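Local atomic coordinates of galactokinase (Bifidobacterium longum subsp. infantis ATCC 15697 = JCM 1222 = DSM 20088, PDB entry 6TEQ), a protein that probably transfers phosphate from ATP to galactose as a GHMP-family kinase, and here binds the analogue 2-deoxy-2-fluoro-galactose. Residues 41-46 / 311-316; 46-51 / 305-310. All coordinates share one frame; numbering follows the deposited sequence. Where two conformers were deposited one is given.

The two contacts are a worked example of how a binding loop can be held from behind by one long helix. Their centres lie 9 Å apart, on the same side of the chain's centre, and both draw on helix 294-318. Along the chain the order is 41-46, 46-51, 305-310, 311-316, so contact 2 falls within the span of contact 1; as the chain leaves strand 33-42, it meets the helix first near its later turns and then earlier ones. Glu-46 belongs to both contacts, and Gly-45 N lies 3.0 Å from Glu-306 OE2, joining them directly. Contact 1 is apolar at the helix, contact 2 largely polar, and both reach the sugar through the loop.

Contact 1: 41-46 / 311-316; sequences VNLIGE and RSFVRA. With GAF (2-deoxy-2-fluoro-alpha-D-galactopyranose), chain M.
Phe-313 meets residues 41-46 with two parts of its side chain. Its CG stands anti to the backbone N (chi1 -174°), which sets the ring beside Ile-44 and Leu-43. CB comes first, 3.9 Å from Ile-44 CG2, and that methyl also lies close to CG, approaching the ring obliquely. Farther out, Phe-313 CE2 lies 4.4 Å from Leu-43 CD1, a looser touch. Beyond it the helix simply continues, Ala-316 N bonding back to Ser-312 O at 2.9 Å.

Behind these apolar residues the loop is tied to itself. Asn-42 ND2 donates in its own amide plane to Gly-45 O (2.9 Å) and, almost straight at 174°, to Glu-46 OE1, which it meets from above the carboxylate plane. OE1 in turn lies 2.5 Å from O6 of the bound sugar, while OE2 is salt-bridged to Arg-363. An alanine in place of Glu-46 would probably leave Arg-363 without its counter-charge and the sugar O6 without its carboxylate neighbour.

Around the contact, Phe-313 lies nearly parallel to the Phe-329 ring and touches Ala-325 of helix 322-338 and Leu-56 of strand 54-70, while Ile-44 reaches Ser-332 of that same helix 322-338.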
# COMPACT_ATOMS: atom_id res chain seq x y z
N VAL A 41 3.41 1.64 -4.43
CA VAL A 41 2.62 1.05 -5.54
C VAL A 41 2.90 -0.45 -5.61
O VAL A 41 4.05 -0.89 -5.68
CB VAL A 41 2.88 1.74 -6.88
CG1 VAL A 41 2.09 3.01 -7.03
CG2 VAL A 41 4.33 2.11 -7.05
N ASN A 42 1.83 -1.21 -5.68
CA ASN A 42 1.93 -2.66 -5.87
C ASN A 42 2.11 -2.88 -7.36
O ASN A 42 1.23 -2.57 -8.14
CB ASN A 42 0.75 -3.40 -5.27
CG ASN A 42 1.07 -4.86 -5.09
OD1 ASN A 42 2.24 -5.23 -5.06
ND2 ASN A 42 0.01 -5.64 -5.03
N LEU A 43 3.24 -3.43 -7.75
CA LEU A 43 3.46 -3.63 -9.18
C LEU A 43 2.48 -4.70 -9.67
O LEU A 43 1.96 -4.58 -10.78
CB LEU A 43 4.90 -4.02 -9.48
CG LEU A 43 5.98 -3.01 -9.12
CD1 LEU A 43 7.32 -3.64 -9.34
CD2 LEU A 43 5.83 -1.71 -9.91
N ILE A 44 2.36 -5.79 -8.92
CA ILE A 44 1.47 -6.91 -9.27
C ILE A 44 1.36 -7.79 -8.04
O ILE A 44 2.16 -7.67 -7.13
CB ILE A 44 2.10 -7.63 -10.50
CG1 ILE A 44 1.09 -8.53 -11.19
CG2 ILE A 44 3.38 -8.37 -10.20
CD1 ILE A 44 1.51 -9.00 -12.57
N GLY A 45 0.30 -8.58 -8.02
CA GLY A 45 -0.05 -9.43 -6.88
C GLY A 45 -1.06 -8.71 -6.03
O GLY A 45 -0.79 -8.39 -4.89
N GLU A 46 -2.20 -8.49 -6.62
CA GLU A 46 -3.26 -7.68 -6.05
C GLU A 46 -4.37 -8.58 -5.53
O GLU A 46 -4.75 -9.60 -6.14
CB GLU A 46 -3.82 -6.74 -7.10
CG GLU A 46 -4.28 -5.41 -6.54
CD GLU A 46 -3.07 -4.55 -6.16
OE1 GLU A 46 -2.70 -4.55 -4.94
OE2 GLU A 46 -2.43 -3.92 -7.07
N ARG A 311 5.05 -14.53 -9.88
CA ARG A 311 6.24 -15.33 -10.27
C ARG A 311 6.64 -14.95 -11.70
O ARG A 311 7.81 -14.59 -11.95
CB ARG A 311 5.96 -16.83 -10.19
CG ARG A 311 5.49 -17.29 -8.81
CD ARG A 311 5.57 -18.79 -8.69
NE ARG A 311 4.75 -19.33 -7.58
CZ ARG A 311 5.20 -19.47 -6.37
NH1 ARG A 311 6.46 -19.16 -6.12
NH2 ARG A 311 4.39 -19.96 -5.42
N SER A 312 5.67 -14.96 -12.61
CA SER A 312 5.92 -14.68 -14.04
C SER A 312 6.58 -13.30 -14.22
O SER A 312 7.45 -13.16 -15.08
CB SER A 312 4.72 -14.82 -14.84
OG SER A 312 4.31 -16.20 -14.81
N PHE A 313 6.11 -12.31 -13.45
CA PHE A 313 6.61 -10.97 -13.59
C PHE A 313 8.06 -10.91 -13.12
O PHE A 313 8.85 -10.20 -13.72
CB PHE A 313 5.69 -9.99 -12.84
CG PHE A 313 6.10 -8.58 -13.07
CD1 PHE A 313 5.51 -7.80 -14.04
CD2 PHE A 313 7.06 -8.01 -12.28
CE1 PHE A 313 5.86 -6.47 -14.22
CE2 PHE A 313 7.45 -6.70 -12.50
CZ PHE A 313 6.86 -5.94 -13.48
N VAL A 314 8.34 -11.48 -11.93
CA VAL A 314 9.71 -11.46 -11.39
C VAL A 314 10.64 -12.05 -12.46
O VAL A 314 11.73 -11.51 -12.68
CB VAL A 314 9.70 -12.23 -10.05
CG1 VAL A 314 11.06 -12.61 -9.60
CG2 VAL A 314 8.97 -11.39 -8.98
N ARG A 315 10.24 -13.10 -13.13
CA ARG A 315 11.08 -13.73 -14.15
C ARG A 315 11.19 -12.80 -15.38
O ARG A 315 12.33 -12.53 -15.84
CB ARG A 315 10.49 -15.07 -14.57
CG ARG A 315 11.25 -15.69 -15.72
CD ARG A 315 10.56 -16.92 -16.19
NE ARG A 315 10.76 -18.00 -15.24
CZ ARG A 315 10.27 -19.22 -15.42
NH1 ARG A 315 9.57 -19.54 -16.52
NH2 ARG A 315 10.53 -20.11 -14.48
N ALA A 316 10.07 -12.24 -15.83
CA ALA A 316 10.07 -11.40 -17.05
C ALA A 316 10.96 -10.19 -16.85
O ALA A 316 11.75 -9.82 -17.70
CB ALA A 316 8.68 -10.98 -17.46
C1 GAF M . -5.55 -2.57 -0.07
C2 GAF M . -5.06 -3.22 1.20
F2 GAF M . -4.73 -2.26 2.09
C3 GAF M . -3.87 -4.12 0.95
O3 GAF M . -3.63 -4.90 2.08
C4 GAF M . -4.14 -5.10 -0.23
O4 GAF M . -5.10 -6.11 0.08
C5 GAF M . -4.58 -4.31 -1.41
O5 GAF M . -5.73 -3.56 -1.09
C6 GAF M . -4.90 -5.16 -2.62
O6 GAF M . -3.75 -5.86 -3.09
O1 GAF M . -4.53 -1.64 -0.38

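Contact 2: 46-51 / 305-310; sequences EHTDYN and TEIERV. With GAF (2-deoxy-2-fluoro-alpha-D-galactopyranose), chain M.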
# COMPACT_ATOMS: atom_id res chain seq x y z
N GLU A 46 -2.20 -8.49 -6.62
CA GLU A 46 -3.26 -7.68 -6.05
C GLU A 46 -4.37 -8.58 -5.53
O GLU A 46 -4.75 -9.60 -6.14
CB GLU A 46 -3.82 -6.74 -7.10
CG GLU A 46 -4.28 -5.41 -6.54
CD GLU A 46 -3.07 -4.55 -6.16
OE1 GLU A 46 -2.70 -4.55 -4.94
OE2 GLU A 46 -2.43 -3.92 -7.07
N HIS A 47 -4.78 -8.24 -4.33
CA HIS A 47 -5.79 -9.00 -3.61
C HIS A 47 -5.30 -10.41 -3.31
O HIS A 47 -6.13 -11.34 -3.25
CB HIS A 47 -7.10 -8.87 -4.29
CG HIS A 47 -7.80 -7.60 -4.05
ND1 HIS A 47 -8.48 -7.31 -2.87
CD2 HIS A 47 -7.88 -6.47 -4.83
CE1 HIS A 47 -8.93 -6.07 -2.98
NE2 HIS A 47 -8.58 -5.56 -4.12
N THR A 48 -4.01 -10.54 -3.07
CA THR A 48 -3.39 -11.81 -2.73
C THR A 48 -2.83 -11.79 -1.31
O THR A 48 -2.65 -12.85 -0.73
CB THR A 48 -2.24 -12.10 -3.69
OG1 THR A 48 -1.30 -11.03 -3.70
CG2 THR A 48 -2.71 -12.32 -5.11
N ASP A 49 -2.53 -10.62 -0.75
CA ASP A 49 -1.90 -10.59 0.59
C ASP A 49 -2.71 -11.32 1.66
O ASP A 49 -2.13 -12.15 2.41
CB ASP A 49 -1.50 -9.19 0.97
CG ASP A 49 -2.56 -8.13 1.13
OD1 ASP A 49 -3.66 -8.34 0.62
OD2 ASP A 49 -2.24 -7.11 1.80
N TYR A 50 -3.99 -11.03 1.76
CA TYR A 50 -4.85 -11.60 2.82
C TYR A 50 -5.22 -13.04 2.44
O TYR A 50 -5.82 -13.71 3.26
CB TYR A 50 -6.08 -10.71 3.04
CG TYR A 50 -6.91 -10.36 1.82
CD1 TYR A 50 -7.75 -11.32 1.26
CD2 TYR A 50 -6.85 -9.08 1.26
CE1 TYR A 50 -8.51 -11.04 0.12
CE2 TYR A 50 -7.64 -8.75 0.17
CZ TYR A 50 -8.46 -9.74 -0.41
OH TYR A 50 -9.23 -9.41 -1.48
N ASN A 51 -4.80 -13.50 1.25
CA ASN A 51 -4.92 -14.93 0.83
C ASN A 51 -3.58 -15.68 0.99
O ASN A 51 -3.45 -16.77 0.40
CB ASN A 51 -5.41 -14.97 -0.61
CG ASN A 51 -6.85 -14.55 -0.74
OD1 ASN A 51 -7.69 -15.11 -0.03
ND2 ASN A 51 -7.12 -13.54 -1.59
N THR A 305 -4.59 -17.16 -10.39
CA THR A 305 -3.86 -16.67 -11.59
C THR A 305 -2.93 -15.52 -11.20
O THR A 305 -1.85 -15.37 -11.75
CB THR A 305 -4.77 -16.38 -12.78
OG1 THR A 305 -5.66 -15.30 -12.45
CG2 THR A 305 -5.52 -17.62 -13.24
N GLU A 306 -3.38 -14.68 -10.26
CA GLU A 306 -2.58 -13.48 -9.88
C GLU A 306 -1.32 -13.97 -9.18
O GLU A 306 -0.23 -13.34 -9.38
CB GLU A 306 -3.42 -12.56 -8.99
CG GLU A 306 -2.75 -11.25 -8.68
CD GLU A 306 -2.73 -10.23 -9.78
OE1 GLU A 306 -3.10 -10.56 -10.94
OE2 GLU A 306 -2.27 -9.14 -9.47
N ILE A 307 -1.42 -14.93 -8.28
CA ILE A 307 -0.22 -15.41 -7.56
C ILE A 307 0.80 -15.89 -8.59
O ILE A 307 2.01 -15.51 -8.50
CB ILE A 307 -0.56 -16.47 -6.50
CG1 ILE A 307 -1.43 -15.90 -5.36
CG2 ILE A 307 0.69 -17.12 -5.96
CD1 ILE A 307 -2.02 -16.92 -4.40
N GLU A 308 0.36 -16.65 -9.59
CA GLU A 308 1.29 -17.14 -10.61
C GLU A 308 1.83 -15.96 -11.42
O GLU A 308 3.02 -15.94 -11.77
CB GLU A 308 0.64 -18.15 -11.56
CG GLU A 308 1.70 -18.93 -12.28
CD GLU A 308 2.50 -19.90 -11.41
OE1 GLU A 308 1.94 -20.82 -10.93
OE2 GLU A 308 3.69 -19.73 -11.24
N ARG A 309 1.01 -14.95 -11.74
CA ARG A 309 1.50 -13.79 -12.47
C ARG A 309 2.64 -13.14 -11.71
O ARG A 309 3.53 -12.54 -12.37
CB ARG A 309 0.38 -12.79 -12.75
CG ARG A 309 -0.54 -13.25 -13.87
CD ARG A 309 -1.50 -12.17 -14.31
NE ARG A 309 -2.56 -11.97 -13.31
CZ ARG A 309 -3.70 -12.66 -13.29
NH1 ARG A 309 -3.97 -13.49 -14.29
NH2 ARG A 309 -4.62 -12.39 -12.39
N VAL A 310 2.62 -13.11 -10.39
CA VAL A 310 3.74 -12.49 -9.67
C VAL A 310 5.04 -13.22 -10.05
O VAL A 310 6.06 -12.57 -10.30
CB VAL A 310 3.54 -12.41 -8.17
CG1 VAL A 310 4.75 -11.80 -7.50
CG2 VAL A 310 2.29 -11.61 -7.77
C1 GAF M . -5.55 -2.57 -0.07
C2 GAF M . -5.06 -3.22 1.20
F2 GAF M . -4.73 -2.26 2.09
C3 GAF M . -3.87 -4.12 0.95
O3 GAF M . -3.63 -4.90 2.08
C4 GAF M . -4.14 -5.10 -0.23
O4 GAF M . -5.10 -6.11 0.08
C5 GAF M . -4.58 -4.31 -1.41
O5 GAF M . -5.73 -3.56 -1.09
C6 GAF M . -4.90 -5.16 -2.62
O6 GAF M . -3.75 -5.86 -3.09
O1 GAF M . -4.53 -1.64 -0.38
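Glu-306 reaches from the helix to the loop, and its OE2 accepts the backbone N of Glu-46 at 2.9 Å with the anti lone pair. Gly-45 N and Ser-332 OG bond to the same oxygen, so three donors gather on one buried atom. The other oxygen, OE1, is held in a salt bridge by Arg-309 of the next turn: NE and NH2 grip it side-on, each at 2.8 Å, with OE1 lying nearly in the guanidinium plane. With both oxygens engaged, the carboxylate is fixed in its rotation and, consistent with an anionic state, balanced by the arginine. The chain of Glu-306 bends at chi2 (76°), which brings OE2 within bonding distance of Glu-46 N.

Apolar packing falls to Thr-48. Its CG2 lies 3.7 Å from Glu-306 CG, the two side chains set roughly perpendicular, and also touches CG1 of Ile-307, whose side chain runs antiparallel to that of Thr-48. The hydroxyl OG1 is bonded to Leu-54 O instead. Within the loop, Asn-51 ND2 donates to His-47 O, and Asn-51 N to Thr-48 O, closing the turn.

On its other side the loop holds the sugar. His-47 N donates to O6 at 2.9 Å and 176°, and C6 of the sugar sits over one face of the imidazole, 3.9 Å above the ring plane. A 2.6 Å hydrogen bond between His-47 ND1 and Tyr-50 OH, together with one from NE2 to Gly-367 O, fixes the ring. The Asp-49 carboxylate meets two ring hydroxyls of the sugar, with OD2 2.6 Å from O3 and OD1 close to O4, the latter also at the edge of the Tyr-50 ring.

The loop between strands 33-42 and 54-70 belongs to the galactose-binding signature of the galactokinases; here it lines the sugar pocket and is backed by helix 294-318.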